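Local structure of reticulocyte binding protein (Streptococcus agalactiae COH1, 3FAX) at residues K213-D218 against N233-T238; G453-M458 against I482-G487; V515-I520 against V566-A571. The protein probably hydrolyses alpha-1,6-glucosidic links in pullulan- or glycogen-like alpha-glucans, as an amylase-family enzyme with a barrel catalytic domain that binds glucose sugars. All coordinates share one frame; numbering follows the deposited sequence.

Contact 1: residues K213-D218 against N233-T238; sequences KVKILD and NDDIKT
Leu217 and Thr238 meet at the tight, buried end of this contact, where Thr238 OG1 lies 3.6 Å from Leu217 CB. Thr238 turns this hydroxyl toward the strand side by placing OG1 between its backbone N and carbonyl carbon (chi1 76°), and a small side chain that is part methyl, part hydroxyl suits a place shared with Leu204, Leu400 and the ring of Tyr399. Earlier in each segment, Val214 CG2 comes 3.9 Å from Lys237 NZ, the two side chains crossing at about a right angle. That ammonium is held elsewhere, by a salt bridge to Asp403 and a cation-pi contact with Tyr399, and the Val214 methyl lies beside it.

Strand 214-216 belongs to the antiparallel beta sheet of the carbohydrate-binding module 48 (isoamylase N-terminal) region and pairs with strand 202-208. Residues 235-238 run nearly along residues 214-217, 19° off in direction, yet no backbone hydrogen bond joins the two: Lys215 CA and Ile236 CA stand 6.1 Å apart, so side chains must bridge the gap.

Toward solvent the contact rests mainly on Lys215. Its chain, extended beyond CG, runs CD and CE alongside the Asp235 carboxylate before NZ forms a salt bridge, 2.8 Å from Asp235 OD2 and on the syn side of that oxygen; Ile236 CD1 comes only within 4.2 Å of Lys215 NZ. Behind the exposed carboxylate, the loop is turned by an Asx motif in which Asn233 OD1 accepts from Ile236 N at 2.9 Å.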
ATOM      1  N   LYS A 213     -18.772   4.194  29.231  1.00 40.93           N
ATOM      2  CA  LYS A 213     -18.668   2.873  28.625  1.00 38.60           C
ATOM      3  C   LYS A 213     -18.605   3.014  27.107  1.00 36.72           C
ATOM      4  O   LYS A 213     -19.429   3.696  26.500  1.00 35.75           O
ATOM      5  CB  LYS A 213     -19.838   1.984  29.062  1.00 39.01           C
ATOM      6  CG  LYS A 213     -19.707   1.497  30.513  1.00 39.37           C
ATOM      7  CD  LYS A 213     -21.013   0.954  31.074  1.00 39.91           C
ATOM      8  CE  LYS A 213     -21.974   2.089  31.473  1.00 40.19           C
ATOM      9  NZ  LYS A 213     -23.202   1.582  32.158  1.00 39.33           N
ATOM     10  N   VAL A 214     -17.591   2.400  26.504  1.00 36.44           N
ATOM     11  CA  VAL A 214     -17.486   2.339  25.048  1.00 35.01           C
ATOM     12  C   VAL A 214     -17.026   0.943  24.626  1.00 34.72           C
ATOM     13  O   VAL A 214     -16.131   0.356  25.241  1.00 34.46           O
ATOM     14  CB  VAL A 214     -16.539   3.426  24.496  1.00 34.18           C
ATOM     15  CG1 VAL A 214     -15.120   3.213  24.993  1.00 32.47           C
ATOM     16  CG2 VAL A 214     -16.595   3.460  22.969  1.00 35.08           C
ATOM     17  N   LYS A 215     -17.656   0.411  23.583  1.00 34.33           N
ATOM     18  CA  LYS A 215     -17.358  -0.937  23.119  1.00 33.26           C
ATOM     19  C   LYS A 215     -16.359  -0.861  21.971  1.00 33.28           C
ATOM     20  O   LYS A 215     -16.532  -0.052  21.051  1.00 33.33           O
ATOM     21  CB  LYS A 215     -18.646  -1.655  22.711  1.00 33.48           C
ATOM     22  CG  LYS A 215     -19.615  -1.824  23.884  1.00 32.62           C
ATOM     23  CD  LYS A 215     -20.842  -2.641  23.526  1.00 32.02           C
ATOM     24  CE  LYS A 215     -21.839  -2.662  24.680  1.00 31.43           C
ATOM     25  NZ  LYS A 215     -23.127  -3.318  24.313  1.00 31.36           N
ATOM     26  N   ILE A 216     -15.304  -1.680  22.044  1.00 30.17           N
ATOM     27  CA  ILE A 216     -14.192  -1.577  21.102  1.00 28.74           C
ATOM     28  C   ILE A 216     -13.746  -2.933  20.528  1.00 30.92           C
ATOM     29  O   ILE A 216     -14.071  -4.010  21.055  1.00 31.16           O
ATOM     30  CB  ILE A 216     -12.975  -0.821  21.713  1.00 27.75           C
ATOM     31  CG1 ILE A 216     -12.290  -1.626  22.826  1.00 28.61           C
ATOM     32  CG2 ILE A 216     -13.409   0.530  22.251  1.00 27.75           C
ATOM     33  CD1 ILE A 216     -11.190  -2.566  22.363  1.00 26.50           C
ATOM     34  N   LEU A 217     -12.990  -2.844  19.437  1.00 30.45           N
ATOM     35  CA  LEU A 217     -12.538  -3.995  18.683  1.00 28.67           C
ATOM     36  C   LEU A 217     -11.095  -4.287  19.061  1.00 27.89           C
ATOM     37  O   LEU A 217     -10.217  -3.464  18.814  1.00 29.79           O
ATOM     38  CB  LEU A 217     -12.643  -3.697  17.183  1.00 28.55           C
ATOM     39  CG  LEU A 217     -12.076  -4.755  16.231  1.00 30.38           C
ATOM     40  CD1 LEU A 217     -12.749  -6.105  16.483  1.00 27.39           C
ATOM     41  CD2 LEU A 217     -12.217  -4.308  14.768  1.00 28.13           C
ATOM     42  N   ASP A 218     -10.860  -5.443  19.681  1.00 27.94           N
ATOM     43  CA  ASP A 218      -9.500  -5.923  19.953  1.00 27.77           C
ATOM     44  C   ASP A 218      -8.623  -5.653  18.732  1.00 27.47           C
ATOM     45  O   ASP A 218      -8.845  -6.240  17.666  1.00 25.49           O
ATOM     46  CB  ASP A 218      -9.523  -7.426  20.260  1.00 29.49           C
ATOM     47  CG  ASP A 218      -8.155  -7.987  20.646  1.00 29.12           C
ATOM     48  OD1 ASP A 218      -7.130  -7.295  20.498  1.00 29.93           O
ATOM     49  OD2 ASP A 218      -8.109  -9.147  21.098  1.00 29.58           O
ATOM     50  N   ASN A 233     -24.211   1.305  14.897  1.00 35.11           N
ATOM     51  CA  ASN A 233     -25.048   2.228  15.674  1.00 35.16           C
ATOM     52  C   ASN A 233     -24.182   2.983  16.692  1.00 35.43           C
ATOM     53  O   ASN A 233     -22.958   3.014  16.565  1.00 35.22           O
ATOM     54  CB  ASN A 233     -26.264   1.505  16.311  1.00 33.48           C
ATOM     55  CG  ASN A 233     -25.877   0.476  17.369  1.00 33.51           C
ATOM     56  OD1 ASN A 233     -25.066   0.743  18.251  1.00 33.47           O
ATOM     57  ND2 ASN A 233     -26.489  -0.705  17.298  1.00 31.67           N
ATOM     58  N   ASP A 234     -24.816   3.592  17.686  1.00 36.84           N
ATOM     59  CA  ASP A 234     -24.108   4.355  18.707  1.00 38.40           C
ATOM     60  C   ASP A 234     -23.379   3.434  19.695  1.00 37.93           C
ATOM     61  O   ASP A 234     -22.299   3.769  20.180  1.00 36.89           O
ATOM     62  CB  ASP A 234     -25.103   5.256  19.452  1.00 39.91           C
ATOM     63  CG  ASP A 234     -24.449   6.486  20.057  1.00 41.73           C
ATOM     64  OD1 ASP A 234     -23.208   6.477  20.259  1.00 41.67           O
ATOM     65  OD2 ASP A 234     -25.189   7.465  20.330  1.00 41.67           O
ATOM     66  N   ASP A 235     -23.977   2.276  19.977  1.00 38.06           N
ATOM     67  CA  ASP A 235     -23.443   1.317  20.946  1.00 37.91           C
ATOM     68  C   ASP A 235     -22.307   0.457  20.375  1.00 36.99           C
ATOM     69  O   ASP A 235     -21.191   0.486  20.893  1.00 37.45           O
ATOM     70  CB  ASP A 235     -24.573   0.420  21.469  1.00 38.31           C
ATOM     71  CG  ASP A 235     -24.126  -0.491  22.595  1.00 40.05           C
ATOM     72  OD1 ASP A 235     -23.359  -0.037  23.471  1.00 41.58           O
ATOM     73  OD2 ASP A 235     -24.554  -1.664  22.617  1.00 41.24           O
ATOM     74  N   ILE A 236     -22.595  -0.326  19.336  1.00 35.97           N
ATOM     75  CA  ILE A 236     -21.563  -1.107  18.647  1.00 35.41           C
ATOM     76  C   ILE A 236     -21.200  -0.397  17.346  1.00 34.74           C
ATOM     77  O   ILE A 236     -22.017  -0.312  16.430  1.00 35.55           O
ATOM     78  CB  ILE A 236     -22.023  -2.553  18.330  1.00 36.62           C
ATOM     79  CG1 ILE A 236     -22.245  -3.356  19.614  1.00 36.86           C
ATOM     80  CG2 ILE A 236     -21.001  -3.272  17.459  1.00 34.57           C
ATOM     81  CD1 ILE A 236     -23.628  -3.222  20.178  1.00 36.37           C
ATOM     82  N   LYS A 237     -19.971   0.113  17.284  1.00 34.54           N
ATOM     83  CA  LYS A 237     -19.483   0.908  16.156  1.00 33.97           C
ATOM     84  C   LYS A 237     -18.500   0.149  15.260  1.00 33.69           C
ATOM     85  O   LYS A 237     -17.973   0.716  14.307  1.00 35.68           O
ATOM     86  CB  LYS A 237     -18.785   2.166  16.681  1.00 34.03           C
ATOM     87  CG  LYS A 237     -19.675   3.112  17.475  1.00 34.27           C
ATOM     88  CD  LYS A 237     -18.915   4.363  17.900  1.00 34.63           C
ATOM     89  CE  LYS A 237     -17.985   4.096  19.074  1.00 35.80           C
ATOM     90  NZ  LYS A 237     -17.422   5.371  19.614  1.00 37.48           N
ATOM     91  N   THR A 238     -18.259  -1.125  15.561  1.00 31.47           N
ATOM     92  CA  THR A 238     -17.204  -1.883  14.909  1.00 30.90           C
ATOM     93  C   THR A 238     -17.587  -3.347  14.666  1.00 30.56           C
ATOM     94  O   THR A 238     -18.598  -3.843  15.169  1.00 27.05           O
ATOM     95  CB  THR A 238     -15.949  -1.914  15.787  1.00 31.85           C
ATOM     96  OG1 THR A 238     -16.155  -2.846  16.859  1.00 32.28           O
ATOM     97  CG2 THR A 238     -15.632  -0.524  16.360  1.00 31.44           C
TER

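Contact 2: residues G453-M458 against I482-G487; sequences GFRFDM and IMIGEG
Met483 lays its thioether beside two phenylalanines of the neighbouring strand, its methyl CE 3.6 Å from Phe454 CD2 and its SD at the edge of the Phe456 ring, 3.7 Å from CE2. The sulfur lies almost in that ring's plane, a Met-aromatic contact made at the hydrogen-bearing rim; a flexible, polarisable methionine can serve both rings at once. Gly485 pairs with Phe456 where a beta carbon would press on Phe456 CB, so the missing side chain suits the place. The strands pair in parallel register through alternating backbone bonds, such as Ile484 N to Phe454 O and Phe456 N to Ile484 O, both 2.9 Å.

On the face bearing Arg455 and Ile484, the arginine's CB and CG rest against Ile484 CG1. CG stands anti to the backbone N (chi1 174°) and the chain then bends at chi2, carrying the guanidinium toward Asp457 and Glu486. NH1 gives Asp457 OD1 a nearly in-plane bond of 3.0 Å, on that oxygen's anti side, and also forms a salt bridge with Asp389; NH2 forms a longer one to Glu486 OE1 at 3.5 Å, with Glu486 CG over one guanidinium face. Asp457 OD1 and Glu486 OE1 are only 3.1 Å apart, without a hydrogen bond. Met458 N adds a straight bond to OE1 (172°), and Trp488 holds OE2. Asp457 and Glu486, just after barrel strands four and five, are consistent with the nucleophile and acid/base of alpha-amylase relatives.

Helix 464-477 links the strands as a beta-alpha-beta unit; Phe456 and Met483 pack on it and on helix 432-448, while strand 385-390 flanks 453-456.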
ATOM      1  N   GLY A 453       6.077 -10.486   0.755  1.00 32.76           N
ATOM      2  CA  GLY A 453       6.360  -9.063   0.727  1.00 31.42           C
ATOM      3  C   GLY A 453       5.185  -8.181   1.104  1.00 30.54           C
ATOM      4  O   GLY A 453       4.070  -8.658   1.267  1.00 28.74           O
ATOM      5  N   PHE A 454       5.455  -6.887   1.257  1.00 29.18           N
ATOM      6  CA  PHE A 454       4.426  -5.911   1.597  1.00 28.87           C
ATOM      7  C   PHE A 454       4.614  -4.608   0.819  1.00 28.57           C
ATOM      8  O   PHE A 454       5.739  -4.174   0.532  1.00 29.48           O
ATOM      9  CB  PHE A 454       4.433  -5.604   3.092  1.00 29.11           C
ATOM     10  CG  PHE A 454       4.156  -6.798   3.958  1.00 29.52           C
ATOM     11  CD1 PHE A 454       2.858  -7.094   4.364  1.00 30.11           C
ATOM     12  CD2 PHE A 454       5.191  -7.627   4.370  1.00 29.42           C
ATOM     13  CE1 PHE A 454       2.595  -8.206   5.156  1.00 29.13           C
ATOM     14  CE2 PHE A 454       4.940  -8.730   5.162  1.00 29.12           C
ATOM     15  CZ  PHE A 454       3.635  -9.022   5.559  1.00 28.65           C
ATOM     16  N   ARG A 455       3.488  -4.000   0.478  1.00 25.12           N
ATOM     17  CA  ARG A 455       3.456  -2.727  -0.194  1.00 23.58           C
ATOM     18  C   ARG A 455       2.781  -1.777   0.786  1.00 23.14           C
ATOM     19  O   ARG A 455       1.613  -1.971   1.115  1.00 25.53           O
ATOM     20  CB  ARG A 455       2.662  -2.851  -1.499  1.00 22.51           C
ATOM     21  CG  ARG A 455       2.417  -1.546  -2.246  1.00 25.87           C
ATOM     22  CD  ARG A 455       1.023  -0.947  -1.921  1.00 26.48           C
ATOM     23  NE  ARG A 455       0.708   0.205  -2.760  1.00 26.99           N
ATOM     24  CZ  ARG A 455      -0.162   1.177  -2.454  1.00 26.61           C
ATOM     25  NH1 ARG A 455      -0.848   1.175  -1.311  1.00 26.00           N
ATOM     26  NH2 ARG A 455      -0.347   2.175  -3.308  1.00 25.26           N
ATOM     27  N   PHE A 456       3.526  -0.791   1.277  1.00 20.49           N
ATOM     28  CA  PHE A 456       2.989   0.202   2.234  1.00 20.99           C
ATOM     29  C   PHE A 456       2.291   1.367   1.547  1.00 19.87           C
ATOM     30  O   PHE A 456       2.916   2.127   0.804  1.00 18.60           O
ATOM     31  CB  PHE A 456       4.099   0.771   3.113  1.00 18.85           C
ATOM     32  CG  PHE A 456       4.609  -0.189   4.128  1.00 21.44           C
ATOM     33  CD1 PHE A 456       4.047  -0.240   5.393  1.00 23.18           C
ATOM     34  CD2 PHE A 456       5.638  -1.067   3.821  1.00 22.89           C
ATOM     35  CE1 PHE A 456       4.522  -1.137   6.343  1.00 25.03           C
ATOM     36  CE2 PHE A 456       6.117  -1.967   4.761  1.00 23.93           C
ATOM     37  CZ  PHE A 456       5.562  -2.008   6.019  1.00 24.40           C
ATOM     38  N   ASP A 457       1.004   1.518   1.823  1.00 22.09           N
ATOM     39  CA  ASP A 457       0.255   2.685   1.374  1.00 24.81           C
ATOM     40  C   ASP A 457       0.783   3.926   2.098  1.00 26.62           C
ATOM     41  O   ASP A 457       1.094   3.861   3.285  1.00 28.13           O
ATOM     42  CB  ASP A 457      -1.241   2.487   1.660  1.00 27.38           C
ATOM     43  CG  ASP A 457      -2.122   3.576   1.033  1.00 28.56           C
ATOM     44  OD1 ASP A 457      -2.261   3.595  -0.213  1.00 30.13           O
ATOM     45  OD2 ASP A 457      -2.682   4.397   1.794  1.00 23.93           O
ATOM     46  N   MET A 458       0.886   5.039   1.371  1.00 29.21           N
ATOM     47  CA  MET A 458       1.356   6.321   1.907  1.00 30.90           C
ATOM     48  C   MET A 458       2.458   6.088   2.910  1.00 28.32           C
ATOM     49  O   MET A 458       2.326   6.440   4.069  1.00 24.15           O
ATOM     50  CB  MET A 458       0.226   7.103   2.590  1.00 34.75           C
ATOM     51  CG  MET A 458      -0.975   7.427   1.729  1.00 39.56           C
ATOM     52  SD  MET A 458      -0.696   8.618   0.405  1.00 46.11           S
ATOM     53  CE  MET A 458      -2.401   8.900  -0.074  1.00 46.33           C
ATOM     54  N   ILE A 482      10.649  -8.980   0.733  1.00 32.22           N
ATOM     55  CA  ILE A 482      10.705  -7.810  -0.127  1.00 32.28           C
ATOM     56  C   ILE A 482       9.645  -6.805   0.288  1.00 31.25           C
ATOM     57  O   ILE A 482       8.504  -7.167   0.524  1.00 31.51           O
ATOM     58  CB  ILE A 482      10.533  -8.211  -1.612  1.00 32.87           C
ATOM     59  CG1 ILE A 482      11.910  -8.442  -2.221  1.00 33.80           C
ATOM     60  CG2 ILE A 482       9.794  -7.150  -2.410  1.00 31.29           C
ATOM     61  CD1 ILE A 482      12.947  -7.443  -1.726  1.00 34.29           C
ATOM     62  N   MET A 483      10.032  -5.543   0.395  1.00 30.10           N
ATOM     63  CA  MET A 483       9.091  -4.500   0.793  1.00 30.66           C
ATOM     64  C   MET A 483       9.176  -3.311  -0.143  1.00 28.04           C
ATOM     65  O   MET A 483      10.258  -2.837  -0.464  1.00 28.51           O
ATOM     66  CB  MET A 483       9.357  -4.059   2.238  1.00 31.75           C
ATOM     67  CG  MET A 483       8.999  -5.114   3.271  1.00 32.68           C
ATOM     68  SD  MET A 483       8.822  -4.472   4.944  1.00 33.88           S
ATOM     69  CE  MET A 483       8.038  -5.860   5.762  1.00 31.95           C
ATOM     70  N   ILE A 484       8.026  -2.836  -0.592  1.00 29.25           N
ATOM     71  CA  ILE A 484       7.968  -1.568  -1.322  1.00 28.36           C
ATOM     72  C   ILE A 484       6.956  -0.655  -0.636  1.00 29.68           C
ATOM     73  O   ILE A 484       6.287  -1.074   0.306  1.00 30.52           O
ATOM     74  CB  ILE A 484       7.642  -1.773  -2.820  1.00 25.72           C
ATOM     75  CG1 ILE A 484       6.218  -2.300  -3.002  1.00 26.08           C
ATOM     76  CG2 ILE A 484       8.672  -2.725  -3.468  1.00 27.17           C
ATOM     77  CD1 ILE A 484       5.877  -2.663  -4.437  1.00 25.62           C
ATOM     78  N   GLY A 485       6.863   0.596  -1.083  1.00 31.17           N
ATOM     79  CA  GLY A 485       5.843   1.508  -0.565  1.00 31.80           C
ATOM     80  C   GLY A 485       5.766   2.819  -1.315  1.00 30.47           C
ATOM     81  O   GLY A 485       6.685   3.183  -2.041  1.00 29.77           O
ATOM     82  N   GLU A 486       4.655   3.522  -1.139  1.00 30.83           N
ATOM     83  CA  GLU A 486       4.503   4.864  -1.694  1.00 31.07           C
ATOM     84  C   GLU A 486       5.296   5.841  -0.828  1.00 29.05           C
ATOM     85  O   GLU A 486       4.876   6.142   0.287  1.00 29.07           O
ATOM     86  CB  GLU A 486       3.042   5.294  -1.675  1.00 32.27           C
ATOM     87  CG  GLU A 486       2.097   4.521  -2.545  1.00 32.13           C
ATOM     88  CD  GLU A 486       0.731   5.205  -2.612  1.00 33.49           C
ATOM     89  OE1 GLU A 486      -0.018   5.184  -1.599  1.00 32.27           O
ATOM     90  OE2 GLU A 486       0.417   5.780  -3.677  1.00 32.66           O
ATOM     91  N   GLY A 487       6.423   6.336  -1.340  1.00 28.84           N
ATOM     92  CA  GLY A 487       7.283   7.263  -0.592  1.00 27.98           C
ATOM     93  C   GLY A 487       7.006   8.751  -0.814  1.00 27.54           C
ATOM     94  O   GLY A 487       7.924   9.566  -0.766  1.00 25.88           O
TER

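Contact 3: residues V515-I520 against V566-A571. With GLC (alpha-D-glucopyranose), chain B.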
ATOM      1  N   VAL A 515      10.805   2.338  -3.308  1.00 23.10           N
ATOM      2  CA  VAL A 515       9.683   3.267  -3.495  1.00 21.84           C
ATOM      3  C   VAL A 515       9.297   3.496  -4.945  1.00 21.21           C
ATOM      4  O   VAL A 515      10.143   3.532  -5.838  1.00 20.72           O
ATOM      5  CB  VAL A 515       9.926   4.635  -2.819  1.00 19.64           C
ATOM      6  CG1 VAL A 515      10.082   4.458  -1.309  1.00 16.14           C
ATOM      7  CG2 VAL A 515      11.118   5.356  -3.443  1.00 19.60           C
ATOM      8  N   PHE A 516       7.995   3.660  -5.158  1.00 23.77           N
ATOM      9  CA  PHE A 516       7.457   3.994  -6.468  1.00 25.51           C
ATOM     10  C   PHE A 516       8.120   5.242  -7.025  1.00 26.13           C
ATOM     11  O   PHE A 516       8.305   6.236  -6.317  1.00 24.23           O
ATOM     12  CB  PHE A 516       5.945   4.199  -6.400  1.00 27.77           C
ATOM     13  CG  PHE A 516       5.163   2.923  -6.231  1.00 27.92           C
ATOM     14  CD1 PHE A 516       4.903   2.105  -7.327  1.00 29.59           C
ATOM     15  CD2 PHE A 516       4.679   2.552  -4.988  1.00 27.80           C
ATOM     16  CE1 PHE A 516       4.173   0.929  -7.188  1.00 30.49           C
ATOM     17  CE2 PHE A 516       3.951   1.384  -4.830  1.00 29.54           C
ATOM     18  CZ  PHE A 516       3.700   0.561  -5.934  1.00 30.90           C
ATOM     19  N   SER A 517       8.481   5.158  -8.302  1.00 27.60           N
ATOM     20  CA  SER A 517       9.106   6.245  -9.034  1.00 27.96           C
ATOM     21  C   SER A 517       8.049   6.995  -9.830  1.00 29.45           C
ATOM     22  O   SER A 517       7.687   6.587 -10.927  1.00 29.69           O
ATOM     23  CB  SER A 517      10.185   5.694  -9.975  1.00 26.99           C
ATOM     24  OG  SER A 517      10.950   6.729 -10.546  1.00 26.74           O
ATOM     25  N   ASP A 518       7.548   8.091  -9.266  1.00 31.51           N
ATOM     26  CA  ASP A 518       6.623   8.962  -9.991  1.00 31.04           C
ATOM     27  C   ASP A 518       7.328   9.743 -11.110  1.00 31.35           C
ATOM     28  O   ASP A 518       6.677  10.223 -12.038  1.00 29.54           O
ATOM     29  CB  ASP A 518       5.859   9.911  -9.038  1.00 32.87           C
ATOM     30  CG  ASP A 518       6.772  10.705  -8.101  1.00 32.98           C
ATOM     31  OD1 ASP A 518       7.855  10.210  -7.716  1.00 33.90           O
ATOM     32  OD2 ASP A 518       6.380  11.826  -7.727  1.00 32.75           O
ATOM     33  N   ASP A 519       8.656   9.853 -11.037  1.00 31.83           N
ATOM     34  CA  ASP A 519       9.421  10.568 -12.068  1.00 29.78           C
ATOM     35  C   ASP A 519       9.366   9.831 -13.403  1.00 28.11           C
ATOM     36  O   ASP A 519       9.103  10.443 -14.445  1.00 27.90           O
ATOM     37  CB  ASP A 519      10.885  10.766 -11.650  1.00 28.48           C
ATOM     38  CG  ASP A 519      11.545  11.914 -12.387  1.00 29.74           C
ATOM     39  OD1 ASP A 519      11.023  13.045 -12.269  1.00 31.40           O
ATOM     40  OD2 ASP A 519      12.575  11.700 -13.074  1.00 26.31           O
ATOM     41  N   ILE A 520       9.622   8.522 -13.374  1.00 25.45           N
ATOM     42  CA  ILE A 520       9.560   7.714 -14.598  1.00 22.68           C
ATOM     43  C   ILE A 520       8.110   7.654 -15.098  1.00 22.40           C
ATOM     44  O   ILE A 520       7.862   7.792 -16.293  1.00 22.99           O
ATOM     45  CB  ILE A 520      10.182   6.299 -14.409  1.00 20.26           C
ATOM     46  CG1 ILE A 520      10.400   5.613 -15.763  1.00 20.68           C
ATOM     47  CG2 ILE A 520       9.325   5.432 -13.523  1.00 17.82           C
ATOM     48  CD1 ILE A 520      11.280   4.381 -15.686  1.00 20.51           C
ATOM     49  N   VAL A 566      14.192   1.680  -6.296  1.00 33.37           N
ATOM     50  CA  VAL A 566      13.231   2.228  -7.249  1.00 31.99           C
ATOM     51  C   VAL A 566      12.270   1.153  -7.740  1.00 31.13           C
ATOM     52  O   VAL A 566      12.681   0.132  -8.288  1.00 31.68           O
ATOM     53  CB  VAL A 566      13.960   2.915  -8.434  1.00 32.38           C
ATOM     54  CG1 VAL A 566      12.979   3.353  -9.518  1.00 31.21           C
ATOM     55  CG2 VAL A 566      14.762   4.114  -7.925  1.00 33.16           C
ATOM     56  N   VAL A 567      10.987   1.391  -7.499  1.00 30.12           N
ATOM     57  CA  VAL A 567       9.925   0.616  -8.102  1.00 29.84           C
ATOM     58  C   VAL A 567       9.485   1.371  -9.354  1.00 30.65           C
ATOM     59  O   VAL A 567       8.954   2.492  -9.275  1.00 27.79           O
ATOM     60  CB  VAL A 567       8.742   0.437  -7.126  1.00 29.03           C
ATOM     61  CG1 VAL A 567       7.667  -0.448  -7.753  1.00 25.82           C
ATOM     62  CG2 VAL A 567       9.241  -0.141  -5.795  1.00 23.50           C
ATOM     63  N   GLN A 568       9.734   0.766 -10.513  1.00 31.26           N
ATOM     64  CA  GLN A 568       9.468   1.423 -11.786  1.00 31.62           C
ATOM     65  C   GLN A 568       8.031   1.131 -12.188  1.00 31.40           C
ATOM     66  O   GLN A 568       7.627  -0.032 -12.226  1.00 31.16           O
ATOM     67  CB  GLN A 568      10.432   0.928 -12.867  1.00 32.79           C
ATOM     68  CG  GLN A 568      11.923   0.999 -12.502  1.00 34.33           C
ATOM     69  CD  GLN A 568      12.588   2.349 -12.793  1.00 35.12           C
ATOM     70  OE1 GLN A 568      13.785   2.403 -13.083  1.00 34.69           O
ATOM     71  NE2 GLN A 568      11.824   3.432 -12.707  1.00 35.18           N
ATOM     72  N   TYR A 569       7.258   2.180 -12.477  1.00 30.51           N
ATOM     73  CA  TYR A 569       5.872   2.004 -12.901  1.00 29.88           C
ATOM     74  C   TYR A 569       5.317   3.151 -13.754  1.00 30.72           C
ATOM     75  O   TYR A 569       5.835   4.274 -13.744  1.00 31.48           O
ATOM     76  CB  TYR A 569       4.973   1.748 -11.682  1.00 29.42           C
ATOM     77  CG  TYR A 569       4.425   2.978 -10.962  1.00 29.28           C
ATOM     78  CD1 TYR A 569       5.243   4.038 -10.604  1.00 29.11           C
ATOM     79  CD2 TYR A 569       3.089   3.044 -10.602  1.00 28.74           C
ATOM     80  CE1 TYR A 569       4.736   5.140  -9.929  1.00 29.57           C
ATOM     81  CE2 TYR A 569       2.578   4.126  -9.935  1.00 29.18           C
ATOM     82  CZ  TYR A 569       3.401   5.171  -9.595  1.00 29.72           C
ATOM     83  OH  TYR A 569       2.868   6.247  -8.930  1.00 28.42           O
ATOM     84  N   ILE A 570       4.268   2.830 -14.507  1.00 30.03           N
ATOM     85  CA  ILE A 570       3.527   3.807 -15.305  1.00 29.82           C
ATOM     86  C   ILE A 570       2.015   3.757 -15.027  1.00 29.63           C
ATOM     87  O   ILE A 570       1.285   4.680 -15.402  1.00 27.19           O
ATOM     88  CB  ILE A 570       3.795   3.632 -16.821  1.00 29.34           C
ATOM     89  CG1 ILE A 570       3.659   2.168 -17.249  1.00 30.28           C
ATOM     90  CG2 ILE A 570       5.167   4.153 -17.177  1.00 28.99           C
ATOM     91  CD1 ILE A 570       3.840   1.936 -18.745  1.00 27.70           C
ATOM     92  N   ALA A 571       1.553   2.689 -14.371  1.00 28.86           N
ATOM     93  CA  ALA A 571       0.159   2.571 -13.963  1.00 26.88           C
ATOM     94  C   ALA A 571       0.040   1.835 -12.643  1.00 28.66           C
ATOM     95  O   ALA A 571       0.900   1.045 -12.281  1.00 30.06           O
ATOM     96  CB  ALA A 571      -0.639   1.859 -15.020  1.00 26.08           C
TER
HETATM   97  C1  GLC B   2       3.268  13.470  -5.512  1.00 54.69           C
HETATM   98  C2  GLC B   2       3.188  12.193  -6.343  1.00 52.17           C
HETATM   99  C3  GLC B   2       1.747  11.751  -6.510  1.00 52.19           C
HETATM  100  C4  GLC B   2       1.081  11.656  -5.151  1.00 54.01           C
HETATM  101  C5  GLC B   2       1.201  12.988  -4.426  1.00 54.23           C
HETATM  102  C6  GLC B   2       0.515  12.911  -3.063  1.00 54.29           C
HETATM  103  O2  GLC B   2       3.733  12.395  -7.625  1.00 48.48           O
HETATM  104  O3  GLC B   2       1.696  10.499  -7.151  1.00 49.30           O
HETATM  105  O4  GLC B   2      -0.276  11.352  -5.358  1.00 56.13           O
HETATM  106  O5  GLC B   2       2.573  13.308  -4.286  1.00 54.36           O
HETATM  107  O6  GLC B   2       0.990  13.926  -2.215  1.00 54.08           O
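Phe516 points the edge of its ring into the face of Tyr569, an inclined edge-to-face pair with centroids 4.8 Å apart and planes 56° from each other. CD1 of Phe516 stands 3.7 Å above the plane and over the centre of the Tyr569 ring, and the same atom touches Val567 CG1. Tyr569 turns its ring under this edge by setting CG between its backbone N and carbonyl carbon (chi1 87°), which also brings CE1 within 3.4 Å of Ser517 O.

The backbones are joined as parallel neighbours: Val567 N reaches Val515 O at 2.8 Å, straight at hydrogen but well above the carbonyl plane, while Ser517 N meets Val567 O in the carbonyl plane. These are the sixth and seventh strands of the closed eight-stranded alpha-amylase barrel, and beta-branched valines suit such extended chain.

Ser517 takes the N-cap position, right before helix 518-525. Asp518, the helix's first residue, accepts a hydrogen bond on OD2 from O2 of the bound alpha-D-glucopyranose, 2.7 Å away, and it also touches a bound beta-D-glucopyranose. Its other oxygen, OD1, is gripped by Gln504 and Asn557, which fix the carboxylate's rotation. Further out, Arg521 bonds both Tyr569 OH and the same alpha-glucose, and Phe616 on strand 614-618 backs Phe516 with another edge-to-face contact.

Overall arrangement
From the N terminus, contact 1 comes first, closing a 14-residue loop without helix or strand against a strand of the carbohydrate-binding module region. Contact 2 then closes a 23-residue connection through helix 464-477, and contact 3 a longer one of 45 residues that takes in helix 544-551. The three follow in series; none nests in or crosses another. Contact 1 stands apart, its centre about 31 Å from that of contact 2 and about 41 Å from that of contact 3. Contacts 2 and 3 touch within the barrel, where strands 482-485 and 513-517 are neighbours and Gly485 O lies 3.6 Å from Val515 CB. Together these two join barrel strands four to seven beside the bound sugars.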